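Local coordinates for beta-glucosidase (PDB 3F95), which is, as the whole enzyme, an exo-1,3/1,4-beta-glucanase probably acting as a beta-glucosidase, and is represented here by its extra C-terminal beta-sandwich domain, at residues A[105-108]-A[113-116]; A[8-13]-A[18-23]; A[35-40]-A[45-50]; A[124-127]-A[131-134]. One frame throughout, in Å; residues are numbered along the deposited sequence. Where two conformers were deposited one is given.

Contact 1: residues A[105-108]-A[113-116]; sequences QVMC and CLRD
The contact is a beta hairpin closed by a disulfide, in which Leu114 and Arg115 both face Val106 as a classic beta bulge, at the end of strand 102-108 in this galactose-binding-like beta-sandwich. Val106 and Arg115 form the hydrogen-bonded antiparallel pair: Val106 N donates to Arg115 O at 2.9 Å, and Arg115 N returns a bond to Val106 O at 3.2 Å. Leu114 N bonds Met107 O at 3.0 Å, from well above the carbonyl plane (47°). Beside it, Leu114 CD1 packs on Met107 CB. On the face that carries Gln105, Cys108, Cys113 and Asp116, the Gln105 chain runs extended beyond CG (chi2 168°), which brings NE2 alongside Asp116, amide and carboxylate turned 51° apart. Their direct bond, NE2 to OD1, is weak, but a water bridges the same two atoms, accepting from the amide and donating to the carboxylate, while Asp116 OD2 is held by Asn103. Arg115 bends away to the carbonyl oxygens of Pro137 and Leu181. Near the turn, the non-hydrogen-bonded pair Cys108 and Cys113 is locked covalently, SG to SG at 2.1 Å, and Cys113 SG also lies 3.7 Å from Gln105 CB.

Contact 2: residues A[8-13]-A[18-23]; sequences PLFVRS and MTWQLA
An edge-to-face aromatic pair, Phe10 with Trp20, carries this contact inside the beta-sandwich, where a loop leaving strand 6-8 comes back against strand 18-24. The tight part is the ring pair. Trp20 brings the edge of its six-membered ring to the face of Phe10, centroids 5.0 Å apart and planes at 62°, and its leading atom CZ2 stands 3.5 Å above the Phe10 plane, over the ring centre. In Phe10, CG anti to the backbone N (chi1 -180°) carries the ring out from the loop toward the strand, and chi2 near 83° sets its tilt. The opposite face of Phe10 is approached near its rim by the backbone N of Ser13, so the phenyl group is sandwiched between its own loop and the indole. Trp20 also meets Phe61, and Arg59 of strand 58-63 touches both members of the pair.

By comparison the Leu9 and Met18 end is looser, although both residues are buried: Leu9 CD2 comes to 4.0 Å from both SD and CE of Met18, and Tyr73 of strand 67-73 touches each of the two side chains. A classic beta bulge sets Leu9 and Phe10 together opposite Val168, joining this corner of the chain to strand 161-171. Beyond it the loop turns to solvent at Val11, Arg12 and Ser13, whose side chains do not touch residues 18-23; Arg12 makes a cation-pi contact with Tyr54 instead. Met18 CG lies 3.8 Å from Leu9 O.

Contact 3: residues A[35-40]-A[45-50]; sequences ASATSG and LLMQSV
This is an antiparallel beta hairpin at the border of the mixed sheet of the sandwich, where the short strand 37-38 pairs with strand 45-50 as the chain runs back on itself. Ala37 and Met47 form the hydrogen-bonded pair at its centre: Met47 N donates to Ala37 O at 2.9 Å, and Ala37 N donates to Met47 O at 3.0 Å. Two residues nearer the turn, Ser39 N bonds Leu45 O at 2.8 Å. The Ser39 hydroxyl then takes a bond from Leu45 N at 3.2 Å, because chi1 of 61° tucks OG between its own backbone N and carbonyl carbon; the same OG is also hydrogen-bonded to Asp24 and weakly to Asp41, so several partners hold it. The two faces differ. On one, Thr38 and Leu46 lie side by side, with Leu46 CD2 3.9 Å from Thr38 CB. On the other, the extended chain of Met47 curls only at its last torsion to set CE 3.9 Å from Ala37 CB. Ala37 and Met47 look into the sandwich: Ala37 touches Leu22 and Met47 touches Trp20 of strand 18-24, and Leu45 also touches Leu22; Ala32 of strand 29-32 receives Ala37 and Met47, and the far edge of strand 45-50 bonds to strand 58-63.

Contact 4: residues A[124-127]-A[131-134]; sequences QLMA and WHTL
His132 lies under the backbone carbonyl of Leu125, whose oxygen stands 3.2 Å above the imidazole plane, displaced toward the ring's rim. The nearest ring atom is NE2, 3.3 Å from Leu125 O, but the oxygen sits over the face and the angle is too poor for a hydrogen bond; NE2 bonds instead to Asp128, in the short link between the two segments. That bond ties the end of the imidazole to the turn and should limit rotation of the ring, while a nearby carboxylate could favour its protonated form.

Met126 slides past the histidine in the opposite direction. Its SD is 3.7 Å from His132 CD2 and 4.5 Å from the ring centroid, a sulfur-aromatic contact approached obliquely, 59° off the ring normal. The methionine reaches this place by folding, with both chi2 (-56°) and chi3 bent, and its CE also comes to 3.9 Å from His132 CD2.

The weakly bonded helical turn at 123-126 is thus laid against strand 132-137 in the mixed sheet of this galactose-binding-like sandwich, with only three residues between the segments. The strand is flanked by strand 87-94, bonded through Met92 and Leu90, and by the parallel strand 179-180, where Ile179 touches both Leu125 and His132.

Two residues on from His132, Leu134 points toward the helical turn. Its CD2 meets Met126 tip to tip, 4.0 Å from SD, and approaches Leu125 CD1 at 3.9 Å. Phe122 packs against the same leucine from just before the helix.

How the contacts relate
The four contacts sample separate parts of one sandwich and follow one another along the chain. Contacts 2 and 3 are the closest neighbours, centres about 12 Å apart, and meet where Trp20 CD1 lies 3.8 Å from Met47 SD and Leu22 packs on the hairpin of 35-50. Contact 2 also reaches contact 1, about 16 Å away between centres, through Leu9 CD1 and Met107 CE at 4.1 Å. Contact 4 touches contact 3 through Val50 and Trp131, although their centres are about 22 Å apart. Contacts 1 and 3 lie on opposite sides of the chain's centre and do not touch.

Contact 1: residues A[105-108]-A[113-116]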
loop_
_atom_site.group_PDB
_atom_site.type_symbol
_atom_site.label_atom_id
_atom_site.label_comp_id
_atom_site.label_asym_id
_atom_site.label_seq_id
_atom_site.Cartn_x
_atom_site.Cartn_y
_atom_site.Cartn_z
ATOM N N GLN A 105 -0.957 3.283 6.454
ATOM C CA GLN A 105 -0.154 2.712 7.530
ATOM C C GLN A 105 0.920 1.786 6.941
ATOM O O GLN A 105 0.675 1.115 5.935
ATOM C CB GLN A 105 -1.074 2.003 8.560
ATOM C CG GLN A 105 -1.829 2.978 9.466
ATOM C CD GLN A 105 -2.946 2.310 10.271
ATOM O OE1 GLN A 105 -3.858 1.687 9.717
ATOM N NE2 GLN A 105 -2.894 2.477 11.588
ATOM N N VAL A 106 2.129 1.808 7.507
ATOM C CA VAL A 106 3.241 1.077 6.927
ATOM C C VAL A 106 3.909 0.215 8.000
ATOM O O VAL A 106 4.179 0.689 9.132
ATOM C CB VAL A 106 4.271 2.057 6.277
ATOM C CG1 VAL A 106 5.502 1.327 5.802
ATOM C CG2 VAL A 106 3.595 2.825 5.131
ATOM N N MET A 107 4.114 -1.052 7.652
ATOM C CA MET A 107 4.806 -2.034 8.506
ATOM C C MET A 107 4.146 -2.157 9.890
ATOM O O MET A 107 4.676 -1.708 10.942
ATOM C CB MET A 107 6.317 -1.755 8.561
ATOM C CG MET A 107 7.008 -1.857 7.214
ATOM S SD MET A 107 6.956 -3.534 6.506
ATOM C CE MET A 107 6.851 -3.159 4.791
ATOM N N CYS A 108 2.957 -2.754 9.866
ATOM C CA CYS A 108 2.104 -2.859 11.037
ATOM C C CYS A 108 2.220 -4.248 11.639
ATOM O O CYS A 108 2.144 -5.247 10.927
ATOM C CB CYS A 108 0.641 -2.633 10.676
ATOM S SG CYS A 108 0.333 -0.999 9.953
ATOM N N CYS A 113 2.054 0.178 14.174
ATOM C CA CYS A 113 2.640 0.479 12.820
ATOM C C CYS A 113 3.890 1.363 12.874
ATOM O O CYS A 113 3.945 2.309 13.675
ATOM C CB CYS A 113 1.616 1.116 11.853
ATOM S SG CYS A 113 0.067 0.186 11.609
ATOM N N LEU A 114 4.875 1.078 12.013
ATOM C CA LEU A 114 6.093 1.905 11.928
ATOM C C LEU A 114 5.792 3.330 11.439
ATOM O O LEU A 114 6.394 4.297 11.924
ATOM C CB LEU A 114 7.194 1.245 11.089
ATOM C CG LEU A 114 7.826 -0.065 11.609
ATOM C CD1 LEU A 114 8.922 -0.526 10.679
ATOM C CD2 LEU A 114 8.343 0.053 13.048
ATOM N N ARG A 115 4.840 3.464 10.513
ATOM C CA ARG A 115 4.399 4.781 10.057
ATOM C C ARG A 115 2.890 4.835 9.974
ATOM O O ARG A 115 2.243 3.847 9.606
ATOM C CB ARG A 115 4.983 5.141 8.682
ATOM C CG ARG A 115 6.507 5.207 8.608
ATOM C CD ARG A 115 7.114 6.421 9.362
ATOM N NE ARG A 115 6.507 7.693 8.990
ATOM C CZ ARG A 115 6.764 8.392 7.881
ATOM N NH1 ARG A 115 7.648 7.978 6.965
ATOM N NH2 ARG A 115 6.121 9.527 7.701
ATOM N N ASP A 116 2.342 6.003 10.316
ATOM C CA ASP A 116 0.921 6.266 10.227
ATOM C C ASP A 116 0.757 7.635 9.554
ATOM O O ASP A 116 1.034 8.673 10.174
ATOM C CB ASP A 116 0.316 6.243 11.635
ATOM C CG ASP A 116 -1.206 6.206 11.629
ATOM O OD1 ASP A 116 -1.788 5.510 12.504
ATOM O OD2 ASP A 116 -1.833 6.864 10.774
HETATM O O HOH W 1 -0.647 2.861 13.573
#

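Contact 2: residues A[8-13]-A[18-23]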
loop_
_atom_site.group_PDB
_atom_site.type_symbol
_atom_site.label_atom_id
_atom_site.label_comp_id
_atom_site.label_asym_id
_atom_site.label_seq_id
_atom_site.Cartn_x
_atom_site.Cartn_y
_atom_site.Cartn_z
ATOM N N PRO A 8 11.641 -7.207 -2.895
ATOM C CA PRO A 8 10.349 -6.954 -3.538
ATOM C C PRO A 8 9.189 -7.555 -2.747
ATOM O O PRO A 8 9.324 -8.650 -2.159
ATOM C CB PRO A 8 10.495 -7.651 -4.906
ATOM C CG PRO A 8 11.443 -8.819 -4.563
ATOM C CD PRO A 8 12.480 -8.112 -3.716
ATOM N N LEU A 9 8.067 -6.826 -2.715
ATOM C CA LEU A 9 6.839 -7.336 -2.094
ATOM C C LEU A 9 5.733 -7.493 -3.121
ATOM O O LEU A 9 4.951 -8.468 -3.085
ATOM C CB LEU A 9 6.357 -6.409 -0.965
ATOM C CG LEU A 9 7.339 -6.190 0.213
ATOM C CD1 LEU A 9 6.804 -5.137 1.193
ATOM C CD2 LEU A 9 7.648 -7.497 0.948
ATOM N N PHE A 10 5.630 -6.497 -3.999
ATOM C CA PHE A 10 4.770 -6.594 -5.169
ATOM C C PHE A 10 5.408 -5.868 -6.333
ATOM O O PHE A 10 5.190 -4.680 -6.526
ATOM C CB PHE A 10 3.331 -6.087 -4.932
ATOM C CG PHE A 10 2.452 -6.197 -6.155
ATOM C CD1 PHE A 10 1.820 -7.411 -6.478
ATOM C CD2 PHE A 10 2.275 -5.108 -7.008
ATOM C CE1 PHE A 10 1.022 -7.517 -7.640
ATOM C CE2 PHE A 10 1.495 -5.214 -8.175
ATOM C CZ PHE A 10 0.869 -6.419 -8.485
ATOM N N VAL A 11 6.220 -6.594 -7.086
ATOM C CA VAL A 11 6.852 -6.035 -8.282
ATOM C C VAL A 11 6.430 -6.917 -9.454
ATOM O O VAL A 11 7.030 -7.977 -9.741
ATOM C CB VAL A 11 8.423 -5.883 -8.172
ATOM C CG1 VAL A 11 8.960 -5.158 -9.431
ATOM C CG2 VAL A 11 8.830 -5.092 -6.891
ATOM N N ARG A 12 5.376 -6.452 -10.117
ATOM C CA ARG A 12 4.672 -7.157 -11.180
ATOM C C ARG A 12 3.801 -8.330 -10.699
ATOM O O ARG A 12 2.797 -8.631 -11.340
ATOM C CB ARG A 12 5.612 -7.640 -12.282
ATOM C CG ARG A 12 6.433 -6.517 -12.924
ATOM C CD ARG A 12 7.088 -7.018 -14.222
ATOM N NE ARG A 12 6.109 -7.394 -15.247
ATOM C CZ ARG A 12 6.432 -7.925 -16.430
ATOM N NH1 ARG A 12 7.723 -8.125 -16.764
ATOM N NH2 ARG A 12 5.487 -8.225 -17.299
ATOM N N SER A 13 4.190 -8.968 -9.605
ATOM C CA SER A 13 3.398 -10.018 -8.966
ATOM C C SER A 13 3.733 -10.063 -7.483
ATOM O O SER A 13 4.785 -9.567 -7.063
ATOM C CB SER A 13 3.716 -11.362 -9.605
ATOM O OG SER A 13 5.048 -11.710 -9.315
ATOM N N MET A 18 3.215 -13.233 0.397
ATOM C CA MET A 18 2.379 -12.018 0.377
ATOM C C MET A 18 0.997 -12.204 -0.253
ATOM O O MET A 18 0.830 -12.993 -1.192
ATOM C CB MET A 18 3.075 -10.830 -0.319
ATOM C CG MET A 18 4.535 -10.574 0.022
ATOM S SD MET A 18 4.795 -10.231 1.742
ATOM C CE MET A 18 3.934 -8.675 1.967
ATOM N N THR A 19 0.020 -11.446 0.252
ATOM C CA THR A 19 -1.311 -11.355 -0.357
ATOM C C THR A 19 -1.818 -9.949 -0.252
ATOM O O THR A 19 -1.438 -9.208 0.645
ATOM C CB THR A 19 -2.517 -11.911 0.485
ATOM O OG1 THR A 19 -2.157 -12.382 1.776
ATOM C CG2 THR A 19 -3.468 -12.700 -0.286
ATOM N N TRP A 20 -2.783 -9.633 -1.115
ATOM C CA TRP A 20 -3.621 -8.475 -0.900
ATOM C C TRP A 20 -4.748 -8.920 0.052
ATOM O O TRP A 20 -5.210 -10.097 0.018
ATOM C CB TRP A 20 -4.248 -8.012 -2.210
ATOM C CG TRP A 20 -3.263 -7.616 -3.278
ATOM C CD1 TRP A 20 -2.945 -8.305 -4.389
ATOM C CD2 TRP A 20 -2.486 -6.408 -3.311
ATOM N NE1 TRP A 20 -1.983 -7.627 -5.122
ATOM C CE2 TRP A 20 -1.708 -6.443 -4.494
ATOM C CE3 TRP A 20 -2.366 -5.311 -2.447
ATOM C CZ2 TRP A 20 -0.806 -5.411 -4.846
ATOM C CZ3 TRP A 20 -1.475 -4.277 -2.801
ATOM C CH2 TRP A 20 -0.720 -4.340 -3.989
ATOM N N GLN A 21 -5.170 -8.004 0.908
ATOM C CA GLN A 21 -6.280 -8.248 1.825
ATOM C C GLN A 21 -7.309 -7.143 1.673
ATOM O O GLN A 21 -6.996 -5.974 1.903
ATOM C CB GLN A 21 -5.801 -8.295 3.288
ATOM C CG GLN A 21 -5.035 -9.534 3.652
ATOM C CD GLN A 21 -4.938 -9.793 5.160
ATOM O OE1 GLN A 21 -5.907 -9.647 5.920
ATOM N NE2 GLN A 21 -3.768 -10.234 5.581
ATOM N N LEU A 22 -8.545 -7.512 1.337
ATOM C CA LEU A 22 -9.616 -6.529 1.160
ATOM C C LEU A 22 -10.622 -6.739 2.299
ATOM O O LEU A 22 -11.300 -7.782 2.341
ATOM C CB LEU A 22 -10.300 -6.725 -0.193
ATOM C CG LEU A 22 -9.598 -6.277 -1.499
ATOM C CD1 LEU A 22 -8.303 -7.052 -1.744
ATOM C CD2 LEU A 22 -10.533 -6.433 -2.716
ATOM N N ALA A 23 -10.633 -5.796 3.237
ATOM C CA ALA A 23 -11.399 -5.931 4.487
ATOM C C ALA A 23 -12.431 -4.820 4.637
ATOM O O ALA A 23 -12.116 -3.670 5.048
ATOM C CB ALA A 23 -10.438 -6.005 5.702
#

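Contact 3: residues A[35-40]-A[45-50]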
loop_
_atom_site.group_PDB
_atom_site.type_symbol
_atom_site.label_atom_id
_atom_site.label_comp_id
_atom_site.label_asym_id
_atom_site.label_seq_id
_atom_site.Cartn_x
_atom_site.Cartn_y
_atom_site.Cartn_z
ATOM N N ALA A 35 -5.507 -10.952 -10.358
ATOM C CA ALA A 35 -5.630 -9.675 -11.102
ATOM C C ALA A 35 -6.762 -8.764 -10.570
ATOM O O ALA A 35 -6.702 -7.528 -10.653
ATOM C CB ALA A 35 -5.851 -9.992 -12.548
ATOM N N SER A 36 -7.801 -9.385 -10.031
ATOM C CA SER A 36 -8.973 -8.630 -9.560
ATOM C C SER A 36 -9.562 -9.343 -8.341
ATOM O O SER A 36 -9.377 -10.543 -8.166
ATOM C CB SER A 36 -10.042 -8.499 -10.664
ATOM O OG SER A 36 -10.522 -9.776 -11.063
ATOM N N ALA A 37 -10.305 -8.592 -7.542
ATOM C CA ALA A 37 -10.940 -9.105 -6.346
ATOM C C ALA A 37 -12.026 -8.131 -5.925
ATOM O O ALA A 37 -12.029 -6.990 -6.356
ATOM C CB ALA A 37 -9.911 -9.281 -5.210
ATOM N N THR A 38 -12.940 -8.602 -5.073
ATOM C CA THR A 38 -13.912 -7.738 -4.406
ATOM C C THR A 38 -13.832 -8.032 -2.919
ATOM O O THR A 38 -13.446 -9.152 -2.518
ATOM C CB THR A 38 -15.379 -8.027 -4.859
ATOM O OG1 THR A 38 -15.786 -9.292 -4.332
ATOM C CG2 THR A 38 -15.471 -8.093 -6.373
ATOM N N SER A 39 -14.231 -7.059 -2.114
ATOM C CA SER A 39 -14.338 -7.253 -0.676
ATOM C C SER A 39 -15.549 -8.157 -0.375
ATOM O O SER A 39 -16.279 -8.540 -1.303
ATOM C CB SER A 39 -14.456 -5.919 0.042
ATOM O OG SER A 39 -15.610 -5.197 -0.344
ATOM N N GLY A 40 -15.735 -8.490 0.897
ATOM C CA GLY A 40 -16.806 -9.439 1.281
ATOM C C GLY A 40 -18.207 -9.032 0.833
ATOM O O GLY A 40 -19.041 -9.903 0.515
ATOM N N LEU A 45 -14.962 -2.368 -1.573
ATOM C CA LEU A 45 -13.550 -2.247 -1.998
ATOM C C LEU A 45 -13.348 -3.256 -3.133
ATOM O O LEU A 45 -13.585 -4.453 -2.950
ATOM C CB LEU A 45 -12.584 -2.507 -0.825
ATOM C CG LEU A 45 -11.071 -2.460 -1.111
ATOM C CD1 LEU A 45 -10.674 -1.126 -1.797
ATOM C CD2 LEU A 45 -10.255 -2.685 0.183
ATOM N N LEU A 46 -12.927 -2.756 -4.305
ATOM C CA LEU A 46 -12.705 -3.571 -5.498
ATOM C C LEU A 46 -11.280 -3.370 -5.984
ATOM O O LEU A 46 -10.767 -2.252 -5.914
ATOM C CB LEU A 46 -13.634 -3.187 -6.651
ATOM C CG LEU A 46 -15.173 -3.141 -6.536
ATOM C CD1 LEU A 46 -15.770 -3.262 -7.967
ATOM C CD2 LEU A 46 -15.750 -4.181 -5.599
ATOM N N MET A 47 -10.680 -4.447 -6.467
ATOM C CA MET A 47 -9.350 -4.429 -7.045
ATOM C C MET A 47 -9.412 -4.878 -8.515
ATOM O O MET A 47 -10.065 -5.865 -8.831
ATOM C CB MET A 47 -8.435 -5.388 -6.261
ATOM C CG MET A 47 -7.035 -5.515 -6.897
ATOM S SD MET A 47 -5.911 -6.583 -6.001
ATOM C CE MET A 47 -6.415 -8.230 -6.584
ATOM N N GLN A 48 -8.732 -4.132 -9.391
ATOM C CA GLN A 48 -8.597 -4.441 -10.815
ATOM C C GLN A 48 -7.113 -4.344 -11.151
ATOM O O GLN A 48 -6.343 -3.788 -10.377
ATOM C CB GLN A 48 -9.285 -3.371 -11.654
ATOM C CG GLN A 48 -10.790 -3.371 -11.730
ATOM C CD GLN A 48 -11.271 -2.245 -12.640
ATOM O OE1 GLN A 48 -10.542 -1.806 -13.539
ATOM N NE2 GLN A 48 -12.485 -1.762 -12.405
ATOM N N SER A 49 -6.686 -4.886 -12.294
ATOM C CA SER A 49 -5.306 -4.690 -12.701
ATOM C C SER A 49 -5.232 -3.440 -13.563
ATOM O O SER A 49 -6.186 -3.099 -14.260
ATOM C CB SER A 49 -4.777 -5.897 -13.460
ATOM O OG SER A 49 -5.375 -5.965 -14.733
ATOM N N VAL A 50 -4.083 -2.781 -13.526
ATOM C CA VAL A 50 -3.829 -1.617 -14.382
ATOM C C VAL A 50 -2.416 -1.794 -14.996
ATOM O O VAL A 50 -1.607 -2.613 -14.526
ATOM C CB VAL A 50 -3.912 -0.283 -13.593
ATOM C CG1 VAL A 50 -5.301 -0.035 -13.012
ATOM C CG2 VAL A 50 -2.866 -0.203 -12.501
#

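Contact 4: residues A[124-127]-A[131-134]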
loop_
_atom_site.group_PDB
_atom_site.type_symbol
_atom_site.label_atom_id
_atom_site.label_comp_id
_atom_site.label_asym_id
_atom_site.label_seq_id
_atom_site.Cartn_x
_atom_site.Cartn_y
_atom_site.Cartn_z
ATOM N N GLN A 124 -1.234 17.121 -1.960
ATOM C CA GLN A 124 -0.921 18.097 -2.996
ATOM C C GLN A 124 0.045 17.514 -4.001
ATOM O O GLN A 124 -0.161 17.652 -5.189
ATOM C CB GLN A 124 -0.445 19.426 -2.412
ATOM C CG GLN A 124 -1.585 20.267 -1.847
ATOM C CD GLN A 124 -2.414 20.975 -2.924
ATOM O OE1 GLN A 124 -3.190 20.345 -3.663
ATOM N NE2 GLN A 124 -2.253 22.303 -3.013
ATOM N N LEU A 125 1.077 16.821 -3.533
ATOM C CA LEU A 125 2.028 16.238 -4.475
ATOM C C LEU A 125 1.420 15.142 -5.374
ATOM O O LEU A 125 1.942 14.864 -6.455
ATOM C CB LEU A 125 3.291 15.774 -3.750
ATOM C CG LEU A 125 3.311 14.655 -2.721
ATOM C CD1 LEU A 125 3.548 13.297 -3.402
ATOM C CD2 LEU A 125 4.419 14.950 -1.716
ATOM N N MET A 126 0.310 14.542 -4.923
ATOM C CA MET A 126 -0.430 13.542 -5.692
ATOM C C MET A 126 -1.563 14.116 -6.583
ATOM O O MET A 126 -2.186 13.394 -7.371
ATOM C CB MET A 126 -1.039 12.506 -4.728
ATOM C CG MET A 126 -0.005 11.761 -3.841
ATOM S SD MET A 126 1.296 10.902 -4.749
ATOM C CE MET A 126 0.406 9.523 -5.468
ATOM N N ALA A 127 -1.837 15.415 -6.446
ATOM C CA ALA A 127 -3.074 16.015 -6.948
ATOM C C ALA A 127 -3.138 16.076 -8.470
ATOM O O ALA A 127 -4.223 16.266 -9.045
ATOM C CB ALA A 127 -3.264 17.430 -6.351
ATOM N N TRP A 131 1.131 9.096 -11.800
ATOM C CA TRP A 131 1.962 8.183 -11.021
ATOM C C TRP A 131 3.111 8.943 -10.386
ATOM O O TRP A 131 3.676 9.869 -11.031
ATOM C CB TRP A 131 2.543 7.073 -11.893
ATOM C CG TRP A 131 1.546 6.027 -12.273
ATOM C CD1 TRP A 131 0.825 5.950 -13.436
ATOM C CD2 TRP A 131 1.174 4.883 -11.482
ATOM N NE1 TRP A 131 0.009 4.817 -13.416
ATOM C CE2 TRP A 131 0.213 4.146 -12.231
ATOM C CE3 TRP A 131 1.558 4.414 -10.210
ATOM C CZ2 TRP A 131 -0.366 2.943 -11.750
ATOM C CZ3 TRP A 131 0.968 3.215 -9.724
ATOM C CH2 TRP A 131 0.021 2.505 -10.499
ATOM N N HIS A 132 3.441 8.579 -9.143
ATOM C CA HIS A 132 4.643 9.050 -8.429
ATOM C C HIS A 132 5.293 7.908 -7.666
ATOM O O HIS A 132 4.603 7.022 -7.139
ATOM C CB HIS A 132 4.319 10.164 -7.443
ATOM C CG HIS A 132 3.625 11.317 -8.094
ATOM N ND1 HIS A 132 4.305 12.273 -8.816
ATOM C CD2 HIS A 132 2.313 11.625 -8.196
ATOM C CE1 HIS A 132 3.438 13.137 -9.318
ATOM N NE2 HIS A 132 2.221 12.766 -8.960
ATOM N N THR A 133 6.616 7.918 -7.617
ATOM C CA THR A 133 7.340 6.963 -6.807
ATOM C C THR A 133 7.524 7.558 -5.409
ATOM O O THR A 133 8.143 8.617 -5.240
ATOM C CB THR A 133 8.712 6.627 -7.420
ATOM O OG1 THR A 133 8.515 6.186 -8.759
ATOM C CG2 THR A 133 9.380 5.524 -6.629
ATOM N N LEU A 134 6.961 6.877 -4.413
ATOM C CA LEU A 134 6.993 7.352 -3.028
ATOM C C LEU A 134 7.965 6.493 -2.216
ATOM O O LEU A 134 7.899 5.245 -2.267
ATOM C CB LEU A 134 5.579 7.280 -2.422
ATOM C CG LEU A 134 4.445 8.035 -3.124
ATOM C CD1 LEU A 134 3.112 7.811 -2.374
ATOM C CD2 LEU A 134 4.786 9.566 -3.202
#